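Local coordinates for telomerase reverse transcriptase (PDB 6ZD1), which probably extends chromosome ends by copying a template within its RNA component into short telomeric DNA repeats, at residues A[188-193]-A[598-603]; A[116-121]-A[589-594]; A[290-295]-A[472-477]. All coordinates share one frame; numbering follows the deposited sequence.

Contact 1: A[188-193]-A[598-603]; sequences MDRSKL and SEFLLD
Arg190 lies across Phe600 and gives a compact example of how a cation and an aromatic ring can join two loops distant in sequence. The contact is a cation-pi interaction: Arg190 CZ sits 4.2 Å from the centroid of the Phe600 ring and only 15° off its normal. The guanidinium is not laid flat on the ring, for the two planes stand 68° apart. It reaches down with one nitrogen, NH1, which hangs 3.1 Å above the plane of the Phe600 ring and over its centre. Arg190 CG lies beside the backbone N, and CB and CG pass near Phe600 CZ on the way to the guanidinium. This is the tight part. The ring is sandwiched, since Ser598 CB lies against its opposite face, offset toward the rim, and Leu601 CD2 meets an edge. Phe600 CG stands between the backbone N and carbonyl carbon (chi1 49°), a turn that brings the ring back over Ser598. Beside the cation-pi contact, Ser598 OG gives a weak hydrogen bond of 3.0 Å to Arg190 O.

The far side is looser. The outer part of the 188-193 loop is exposed to solvent, and the weak serine bond is the only hydrogen bond between the two segments. Elsewhere, Glu599 N makes a weak hydrogen bond to Glu184. The contact joins a loop of the RNA-binding domain to the loop after helix 582-596, consistent with the ring that this domain closes with the thumb, or C-terminal extension, in other telomerase reverse transcriptases.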
loop_
_atom_site.group_PDB
_atom_site.type_symbol
_atom_site.label_atom_id
_atom_site.label_comp_id
_atom_site.label_asym_id
_atom_site.label_seq_id
_atom_site.Cartn_x
_atom_site.Cartn_y
_atom_site.Cartn_z
HETATM N N MSE A 188 13.495 -1.511 1.195
HETATM C CA MSE A 188 13.594 -2.035 -0.168
HETATM C C MSE A 188 12.796 -3.333 -0.278
HETATM O O MSE A 188 12.049 -3.544 -1.236
HETATM C CB MSE A 188 15.055 -2.260 -0.557
HETATM C CG MSE A 188 15.364 -1.911 -2.008
HETATM SE SE MSE A 188 14.621 -0.179 -2.517
HETATM C CE MSE A 188 15.470 0.936 -1.159
ATOM N N ASP A 189 12.970 -4.201 0.718
ATOM C CA ASP A 189 12.242 -5.464 0.822
ATOM C C ASP A 189 11.150 -5.278 1.868
ATOM O O ASP A 189 11.392 -5.420 3.072
ATOM C CB ASP A 189 13.179 -6.609 1.187
ATOM C CG ASP A 189 12.481 -7.956 1.206
ATOM O OD1 ASP A 189 11.293 -8.028 0.821
ATOM O OD2 ASP A 189 13.122 -8.950 1.608
ATOM N N ARG A 190 9.942 -4.957 1.405
ATOM C CA ARG A 190 8.830 -4.630 2.286
ATOM C C ARG A 190 7.832 -5.777 2.424
ATOM O O ARG A 190 6.639 -5.544 2.649
ATOM C CB ARG A 190 8.149 -3.358 1.793
ATOM C CG ARG A 190 9.066 -2.142 1.869
ATOM C CD ARG A 190 8.747 -1.116 0.797
ATOM N NE ARG A 190 9.226 0.216 1.150
ATOM C CZ ARG A 190 8.609 1.349 0.829
ATOM N NH1 ARG A 190 7.470 1.320 0.150
ATOM N NH2 ARG A 190 9.127 2.513 1.196
ATOM N N SER A 191 8.310 -7.017 2.310
ATOM C CA SER A 191 7.606 -8.171 2.853
ATOM C C SER A 191 7.882 -8.328 4.337
ATOM O O SER A 191 7.325 -9.228 4.974
ATOM C CB SER A 191 8.022 -9.461 2.129
ATOM O OG SER A 191 7.673 -9.443 0.756
ATOM N N LYS A 192 8.739 -7.467 4.883
ATOM C CA LYS A 192 9.149 -7.534 6.276
ATOM C C LYS A 192 8.110 -6.852 7.152
ATOM O O LYS A 192 7.893 -5.641 7.045
ATOM C CB LYS A 192 10.516 -6.876 6.457
ATOM C CG LYS A 192 11.697 -7.835 6.419
ATOM C CD LYS A 192 11.932 -8.399 5.026
ATOM C CE LYS A 192 13.153 -9.307 5.005
ATOM N NZ LYS A 192 13.362 -9.941 3.676
ATOM N N LEU A 193 7.473 -7.629 8.015
ATOM C CA LEU A 193 6.594 -7.103 9.044
ATOM C C LEU A 193 7.329 -7.159 10.371
ATOM O O LEU A 193 8.107 -8.084 10.624
ATOM C CB LEU A 193 5.289 -7.895 9.120
ATOM C CG LEU A 193 4.282 -7.512 8.038
ATOM C CD1 LEU A 193 3.181 -8.539 7.960
ATOM C CD2 LEU A 193 3.708 -6.141 8.326
ATOM N N SER A 598 1.855 -5.062 -0.343
ATOM C CA SER A 598 1.797 -4.144 0.782
ATOM C C SER A 598 0.799 -3.017 0.524
ATOM O O SER A 598 0.440 -2.711 -0.615
ATOM C CB SER A 598 3.179 -3.571 1.066
ATOM O OG SER A 598 4.134 -4.603 1.236
ATOM N N GLU A 599 0.361 -2.387 1.618
ATOM C CA GLU A 599 -0.672 -1.360 1.523
ATOM C C GLU A 599 -0.189 -0.120 0.778
ATOM O O GLU A 599 -0.969 0.495 0.042
ATOM C CB GLU A 599 -1.152 -0.965 2.923
ATOM C CG GLU A 599 -1.888 -2.064 3.673
ATOM C CD GLU A 599 -2.314 -1.642 5.072
ATOM O OE1 GLU A 599 -2.111 -0.462 5.434
ATOM O OE2 GLU A 599 -2.853 -2.495 5.812
ATOM N N PHE A 600 1.087 0.244 0.922
ATOM C CA PHE A 600 1.566 1.492 0.336
ATOM C C PHE A 600 1.579 1.448 -1.185
ATOM O O PHE A 600 1.573 2.508 -1.821
ATOM C CB PHE A 600 2.966 1.829 0.852
ATOM C CG PHE A 600 3.925 0.692 0.758
ATOM C CD1 PHE A 600 4.385 0.256 -0.472
ATOM C CD2 PHE A 600 4.365 0.049 1.896
ATOM C CE1 PHE A 600 5.250 -0.801 -0.566
ATOM C CE2 PHE A 600 5.239 -1.006 1.805
ATOM C CZ PHE A 600 5.665 -1.433 0.565
ATOM N N LEU A 601 1.620 0.259 -1.782
ATOM C CA LEU A 601 1.599 0.143 -3.231
ATOM C C LEU A 601 0.187 0.080 -3.786
ATOM O O LEU A 601 0.016 -0.017 -5.005
ATOM C CB LEU A 601 2.398 -1.081 -3.675
ATOM C CG LEU A 601 3.902 -0.795 -3.678
ATOM C CD1 LEU A 601 4.683 -1.879 -4.395
ATOM C CD2 LEU A 601 4.207 0.590 -4.262
ATOM N N LEU A 602 -0.819 0.141 -2.920
ATOM C CA LEU A 602 -2.192 0.373 -3.329
ATOM C C LEU A 602 -2.684 1.738 -2.878
ATOM O O LEU A 602 -3.843 2.081 -3.127
ATOM C CB LEU A 602 -3.098 -0.731 -2.772
ATOM C CG LEU A 602 -2.579 -2.151 -3.007
ATOM C CD1 LEU A 602 -3.489 -3.174 -2.351
ATOM C CD2 LEU A 602 -2.443 -2.425 -4.496
ATOM N N ASP A 603 -1.819 2.528 -2.241
ATOM C CA ASP A 603 -2.180 3.830 -1.685
ATOM C C ASP A 603 -2.311 4.839 -2.821
ATOM O O ASP A 603 -1.322 5.178 -3.482
ATOM C CB ASP A 603 -1.134 4.257 -0.653
ATOM C CG ASP A 603 -1.468 5.580 0.032
ATOM O OD1 ASP A 603 -1.398 6.638 -0.625
ATOM O OD2 ASP A 603 -1.788 5.563 1.238
#

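Contact 2: A[116-121]-A[589-594]; sequences LRLGAN and LKQFYC
A Schellman motif ends helix 104-117, and Leu118, its C-cap residue, carries the contact with Gln591 and Cys594 on helix 582-596. In the motif, Ala120 N bonds to Phe115 O and Gly119 N, more weakly, to Leu116 O, with the positive-phi Gly119 as the C-prime residue. A type I' turn from Leu118 to Asn121 then swings the backbone away, while the Leu118 side chain points toward the second helix. Its two methyls divide the work. CD1 meets the amide of Gln591, at 3.5 Å from OE1, and NE2 of the same Gln591 is 3.8 Å from that methyl. CD2 lies nearer Cys594, 4.1 Å from its CB, and touches the backbone carbonyl carbon of Cys594 at much the same distance.

Gln591 reaches the leucine because its chain bends at chi2 (-56°), bringing the amide round to Leu118; the two side chains meet at a slant. No hydrogen bond crosses between the segments: the amide of Gln591 lies against the CD1 methyl in van der Waals contact. Both Leu118 and Cys594 are buried. Cys594 also touches Thr655 of helix 642-664, and Tyr593, which points away from Leu118, bonds through OH to Thr656, while Leu116 O accepts a hydrogen bond from Tyr195. The Schellman C-cap of an RNA-binding-domain helix is thus set against a helix of the C-terminal bundle, probably the telomerase thumb.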
loop_
_atom_site.group_PDB
_atom_site.type_symbol
_atom_site.label_atom_id
_atom_site.label_comp_id
_atom_site.label_asym_id
_atom_site.label_seq_id
_atom_site.Cartn_x
_atom_site.Cartn_y
_atom_site.Cartn_z
ATOM N N LEU A 116 1.221 -15.545 10.966
ATOM C CA LEU A 116 2.050 -14.532 11.609
ATOM C C LEU A 116 3.028 -13.884 10.637
ATOM O O LEU A 116 3.470 -12.757 10.884
ATOM C CB LEU A 116 2.820 -15.139 12.787
ATOM C CG LEU A 116 1.994 -15.687 13.954
ATOM C CD1 LEU A 116 2.885 -16.315 15.017
ATOM C CD2 LEU A 116 1.131 -14.595 14.556
ATOM N N ARG A 117 3.376 -14.558 9.538
ATOM C CA ARG A 117 4.225 -13.922 8.538
ATOM C C ARG A 117 3.475 -12.856 7.750
ATOM O O ARG A 117 4.108 -11.944 7.206
ATOM C CB ARG A 117 4.816 -14.968 7.588
ATOM C CG ARG A 117 6.265 -15.327 7.897
ATOM C CD ARG A 117 6.890 -16.129 6.779
ATOM N NE ARG A 117 6.371 -17.488 6.753
ATOM C CZ ARG A 117 6.963 -18.517 7.344
ATOM N NH1 ARG A 117 8.102 -18.338 8.001
ATOM N NH2 ARG A 117 6.420 -19.725 7.273
ATOM N N LEU A 118 2.149 -12.950 7.683
ATOM C CA LEU A 118 1.308 -11.888 7.147
ATOM C C LEU A 118 0.838 -10.927 8.231
ATOM O O LEU A 118 -0.097 -10.153 7.996
ATOM C CB LEU A 118 0.106 -12.486 6.406
ATOM C CG LEU A 118 0.446 -13.474 5.286
ATOM C CD1 LEU A 118 -0.819 -14.048 4.661
ATOM C CD2 LEU A 118 1.321 -12.819 4.223
ATOM N N GLY A 119 1.446 -10.981 9.416
ATOM C CA GLY A 119 1.094 -10.099 10.512
ATOM C C GLY A 119 -0.236 -10.383 11.162
ATOM O O GLY A 119 -0.721 -9.549 11.934
ATOM N N ALA A 120 -0.838 -11.541 10.881
ATOM C CA ALA A 120 -2.176 -11.888 11.363
ATOM C C ALA A 120 -3.205 -10.830 10.978
ATOM O O ALA A 120 -4.200 -10.634 11.678
ATOM C CB ALA A 120 -2.185 -12.118 12.877
ATOM N N ASN A 121 -2.976 -10.143 9.856
ATOM C CA ASN A 121 -3.840 -9.055 9.428
ATOM C C ASN A 121 -4.426 -9.262 8.039
ATOM O O ASN A 121 -5.200 -8.416 7.577
ATOM C CB ASN A 121 -3.076 -7.722 9.469
ATOM C CG ASN A 121 -4.000 -6.521 9.526
ATOM O OD1 ASN A 121 -5.117 -6.606 10.039
ATOM N ND2 ASN A 121 -3.538 -5.393 8.997
ATOM N N LEU A 589 2.211 -19.870 -3.445
ATOM C CA LEU A 589 2.208 -18.636 -4.226
ATOM C C LEU A 589 1.141 -17.663 -3.740
ATOM O O LEU A 589 1.283 -16.449 -3.923
ATOM C CB LEU A 589 2.008 -18.943 -5.710
ATOM C CG LEU A 589 3.159 -19.636 -6.441
ATOM C CD1 LEU A 589 2.797 -19.869 -7.893
ATOM C CD2 LEU A 589 4.449 -18.834 -6.329
ATOM N N LYS A 590 0.076 -18.161 -3.113
ATOM C CA LYS A 590 -0.878 -17.248 -2.499
ATOM C C LYS A 590 -0.256 -16.577 -1.282
ATOM O O LYS A 590 -0.454 -15.377 -1.059
ATOM C CB LYS A 590 -2.161 -17.993 -2.125
ATOM C CG LYS A 590 -3.392 -17.106 -2.006
ATOM C CD LYS A 590 -3.437 -16.430 -0.661
ATOM C CE LYS A 590 -4.461 -15.325 -0.602
ATOM N NZ LYS A 590 -4.359 -14.647 0.740
ATOM N N GLN A 591 0.524 -17.331 -0.501
ATOM C CA GLN A 591 1.293 -16.728 0.583
ATOM C C GLN A 591 2.277 -15.695 0.052
ATOM O O GLN A 591 2.375 -14.588 0.594
ATOM C CB GLN A 591 2.033 -17.809 1.365
ATOM C CG GLN A 591 1.152 -18.550 2.332
ATOM C CD GLN A 591 0.478 -17.609 3.305
ATOM O OE1 GLN A 591 1.142 -16.942 4.104
ATOM N NE2 GLN A 591 -0.847 -17.529 3.232
ATOM N N PHE A 592 2.997 -16.030 -1.023
ATOM C CA PHE A 592 3.970 -15.098 -1.586
ATOM C C PHE A 592 3.299 -13.816 -2.057
ATOM O O PHE A 592 3.813 -12.715 -1.822
ATOM C CB PHE A 592 4.724 -15.764 -2.737
ATOM C CG PHE A 592 5.566 -14.812 -3.544
ATOM C CD1 PHE A 592 6.837 -14.462 -3.120
ATOM C CD2 PHE A 592 5.089 -14.275 -4.730
ATOM C CE1 PHE A 592 7.616 -13.589 -3.858
ATOM C CE2 PHE A 592 5.863 -13.398 -5.471
ATOM C CZ PHE A 592 7.129 -13.056 -5.035
ATOM N N TYR A 593 2.139 -13.937 -2.704
ATOM C CA TYR A 593 1.470 -12.764 -3.258
ATOM C C TYR A 593 1.035 -11.809 -2.155
ATOM O O TYR A 593 1.321 -10.607 -2.210
ATOM C CB TYR A 593 0.270 -13.198 -4.098
ATOM C CG TYR A 593 -0.372 -12.080 -4.881
ATOM C CD1 TYR A 593 0.069 -11.769 -6.158
ATOM C CD2 TYR A 593 -1.426 -11.342 -4.353
ATOM C CE1 TYR A 593 -0.507 -10.750 -6.883
ATOM C CE2 TYR A 593 -2.011 -10.315 -5.078
ATOM C CZ TYR A 593 -1.545 -10.026 -6.344
ATOM O OH TYR A 593 -2.114 -9.015 -7.083
ATOM N N CYS A 594 0.355 -12.329 -1.131
ATOM C CA CYS A 594 -0.079 -11.471 -0.031
ATOM C C CYS A 594 1.101 -10.911 0.745
ATOM O O CYS A 594 1.017 -9.800 1.276
ATOM C CB CYS A 594 -1.010 -12.232 0.910
ATOM S SG CYS A 594 -2.539 -12.771 0.139
#

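Contact 3: A[290-295]-A[472-477]; sequences LKLNAL and FCDILY
Leu292 swings its CG opposite the backbone N (chi1 -156°), which sends its methyls to the other helix, and Asp474 turns the same way (chi1 -163°), bringing its carboxylate alongside Leu292 CD2. Leu292 carries the contact from its side, and its two methyls straddle neighbouring residues of helix 469-484. CD2 goes to the acid, 3.3 Å from Asp474 OD2 and 3.5 Å from the CG of the same Asp474. CD1 goes to the apolar side, 4.1 Å from Ile475 CG1 and 4.0 Å from Ile475 CA, so it touches the helix backbone itself as well as the side chain.

The other oxygen of Asp474 is engaged elsewhere: OD1 forms salt bridges with Arg499 and with Arg296, the latter on the same long helix as Leu292. The aspartate therefore links helix 469-484 both to strand 495-500 of the antiparallel sheet and to helix 263-298, and Leu292 packs beside this charged junction. Both helices belong to the reverse transcriptase domain, and helix 469-484 leads into strand 495-500 of the antiparallel sheet, the palm of that fold.

No hydrogen bond joins the two segments directly. The chemistry is of mixed character, with apolar packing on Ile475 and a methyl laid against a carboxylate; the arginines on OD1 probably offset the charge, allowing the buried Leu292 to pack against the acid.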
loop_
_atom_site.group_PDB
_atom_site.type_symbol
_atom_site.label_atom_id
_atom_site.label_comp_id
_atom_site.label_asym_id
_atom_site.label_seq_id
_atom_site.Cartn_x
_atom_site.Cartn_y
_atom_site.Cartn_z
ATOM N N LEU A 290 -7.305 15.337 -14.203
ATOM C CA LEU A 290 -7.566 15.608 -15.613
ATOM C C LEU A 290 -6.804 16.834 -16.096
ATOM O O LEU A 290 -6.180 16.802 -17.165
ATOM C CB LEU A 290 -9.066 15.783 -15.845
ATOM C CG LEU A 290 -9.872 14.487 -15.857
ATOM C CD1 LEU A 290 -11.326 14.763 -16.203
ATOM C CD2 LEU A 290 -9.259 13.496 -16.836
ATOM N N LYS A 291 -6.834 17.922 -15.319
ATOM C CA LYS A 291 -6.046 19.100 -15.664
ATOM C C LYS A 291 -4.572 18.746 -15.786
ATOM O O LYS A 291 -3.874 19.245 -16.677
ATOM C CB LYS A 291 -6.243 20.191 -14.612
ATOM C CG LYS A 291 -7.633 20.787 -14.578
ATOM C CD LYS A 291 -7.900 21.574 -15.843
ATOM C CE LYS A 291 -9.315 22.113 -15.868
ATOM N NZ LYS A 291 -9.622 22.726 -17.190
ATOM N N LEU A 292 -4.085 17.875 -14.902
ATOM C CA LEU A 292 -2.687 17.469 -14.945
ATOM C C LEU A 292 -2.407 16.583 -16.152
ATOM O O LEU A 292 -1.338 16.682 -16.767
ATOM C CB LEU A 292 -2.327 16.749 -13.645
ATOM C CG LEU A 292 -0.860 16.724 -13.230
ATOM C CD1 LEU A 292 -0.322 18.141 -13.109
ATOM C CD2 LEU A 292 -0.722 15.983 -11.919
ATOM N N ASN A 293 -3.353 15.709 -16.507
ATOM C CA ASN A 293 -3.181 14.866 -17.684
ATOM C C ASN A 293 -3.187 15.694 -18.961
ATOM O O ASN A 293 -2.393 15.442 -19.874
ATOM C CB ASN A 293 -4.280 13.807 -17.741
ATOM C CG ASN A 293 -4.112 12.740 -16.688
ATOM O OD1 ASN A 293 -2.994 12.424 -16.278
ATOM N ND2 ASN A 293 -5.226 12.172 -16.242
ATOM N N ALA A 294 -4.078 16.685 -19.041
ATOM C CA ALA A 294 -4.157 17.509 -20.240
ATOM C C ALA A 294 -2.882 18.312 -20.448
ATOM O O ALA A 294 -2.537 18.646 -21.588
ATOM C CB ALA A 294 -5.369 18.435 -20.161
ATOM N N LEU A 295 -2.163 18.622 -19.367
ATOM C CA LEU A 295 -0.893 19.321 -19.492
ATOM C C LEU A 295 0.231 18.410 -19.958
ATOM O O LEU A 295 1.212 18.903 -20.526
ATOM C CB LEU A 295 -0.511 19.958 -18.157
ATOM C CG LEU A 295 -1.357 21.167 -17.781
ATOM C CD1 LEU A 295 -0.997 21.642 -16.391
ATOM C CD2 LEU A 295 -1.151 22.272 -18.801
ATOM N N PHE A 472 -1.078 16.890 -4.926
ATOM C CA PHE A 472 -0.515 18.210 -4.666
ATOM C C PHE A 472 0.951 18.249 -5.078
ATOM O O PHE A 472 1.357 19.081 -5.898
ATOM C CB PHE A 472 -0.660 18.571 -3.186
ATOM C CG PHE A 472 -2.033 19.044 -2.798
ATOM C CD1 PHE A 472 -2.948 19.431 -3.764
ATOM C CD2 PHE A 472 -2.403 19.116 -1.460
ATOM C CE1 PHE A 472 -4.211 19.873 -3.405
ATOM C CE2 PHE A 472 -3.667 19.557 -1.094
ATOM C CZ PHE A 472 -4.569 19.937 -2.068
ATOM N N CYS A 473 1.742 17.300 -4.573
ATOM C CA CYS A 473 3.164 17.269 -4.893
ATOM C C CYS A 473 3.388 17.067 -6.386
ATOM O O CYS A 473 4.351 17.601 -6.947
ATOM C CB CYS A 473 3.843 16.161 -4.084
ATOM S SG CYS A 473 5.640 16.098 -4.197
ATOM N N ASP A 474 2.487 16.341 -7.051
ATOM C CA ASP A 474 2.607 16.136 -8.492
ATOM C C ASP A 474 2.324 17.424 -9.257
ATOM O O ASP A 474 3.038 17.757 -10.209
ATOM C CB ASP A 474 1.656 15.024 -8.933
ATOM C CG ASP A 474 1.999 14.460 -10.299
ATOM O OD1 ASP A 474 3.013 14.887 -10.894
ATOM O OD2 ASP A 474 1.251 13.581 -10.777
ATOM N N ILE A 475 1.288 18.160 -8.850
ATOM C CA ILE A 475 0.967 19.431 -9.496
ATOM C C ILE A 475 2.132 20.405 -9.359
ATOM O O ILE A 475 2.549 21.044 -10.332
ATOM C CB ILE A 475 -0.327 20.023 -8.910
ATOM C CG1 ILE A 475 -1.544 19.197 -9.326
ATOM C CG2 ILE A 475 -0.503 21.472 -9.342
ATOM C CD1 ILE A 475 -2.830 19.680 -8.688
ATOM N N LEU A 476 2.667 20.540 -8.142
ATOM C CA LEU A 476 3.703 21.538 -7.898
ATOM C C LEU A 476 4.990 21.200 -8.645
ATOM O O LEU A 476 5.575 22.061 -9.313
ATOM C CB LEU A 476 3.965 21.666 -6.393
ATOM C CG LEU A 476 5.027 22.692 -5.978
ATOM C CD1 LEU A 476 4.743 24.050 -6.597
ATOM C CD2 LEU A 476 5.124 22.820 -4.469
ATOM N N TYR A 477 5.442 19.945 -8.556
ATOM C CA TYR A 477 6.701 19.582 -9.203
ATOM C C TYR A 477 6.570 19.546 -10.724
ATOM O O TYR A 477 7.540 19.845 -11.431
ATOM C CB TYR A 477 7.211 18.239 -8.670
ATOM C CG TYR A 477 7.961 18.330 -7.350
ATOM C CD1 TYR A 477 7.989 19.510 -6.613
ATOM C CD2 TYR A 477 8.657 17.236 -6.852
ATOM C CE1 TYR A 477 8.679 19.589 -5.409
ATOM C CE2 TYR A 477 9.348 17.305 -5.652
ATOM C CZ TYR A 477 9.356 18.482 -4.935
ATOM O OH TYR A 477 10.045 18.548 -3.745
#

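Overall arrangement
From the N terminus, residues 116-121 open the first long loop, which contact 2 closes at 589-594. Residues 188-193 open a second, and contact 1 shuts it at 598-603, just beyond, so these two loops cross. Contact 3 lies within both: residues 290-295 return to 472-477 in the reverse transcriptase domain. Contacts 1 and 2 have centres about 12 Å apart and touch through Leu193 CD1, which packs 3.3 Å from Gly119 N; together they tie the RNA-binding domain to helix 582-596 and the loop after it. Contact 3 stands apart, its centre about 26 Å from that of contact 1 and 36 Å from that of contact 2; contacts 2 and 3 lie on opposite sides of the chain's centre.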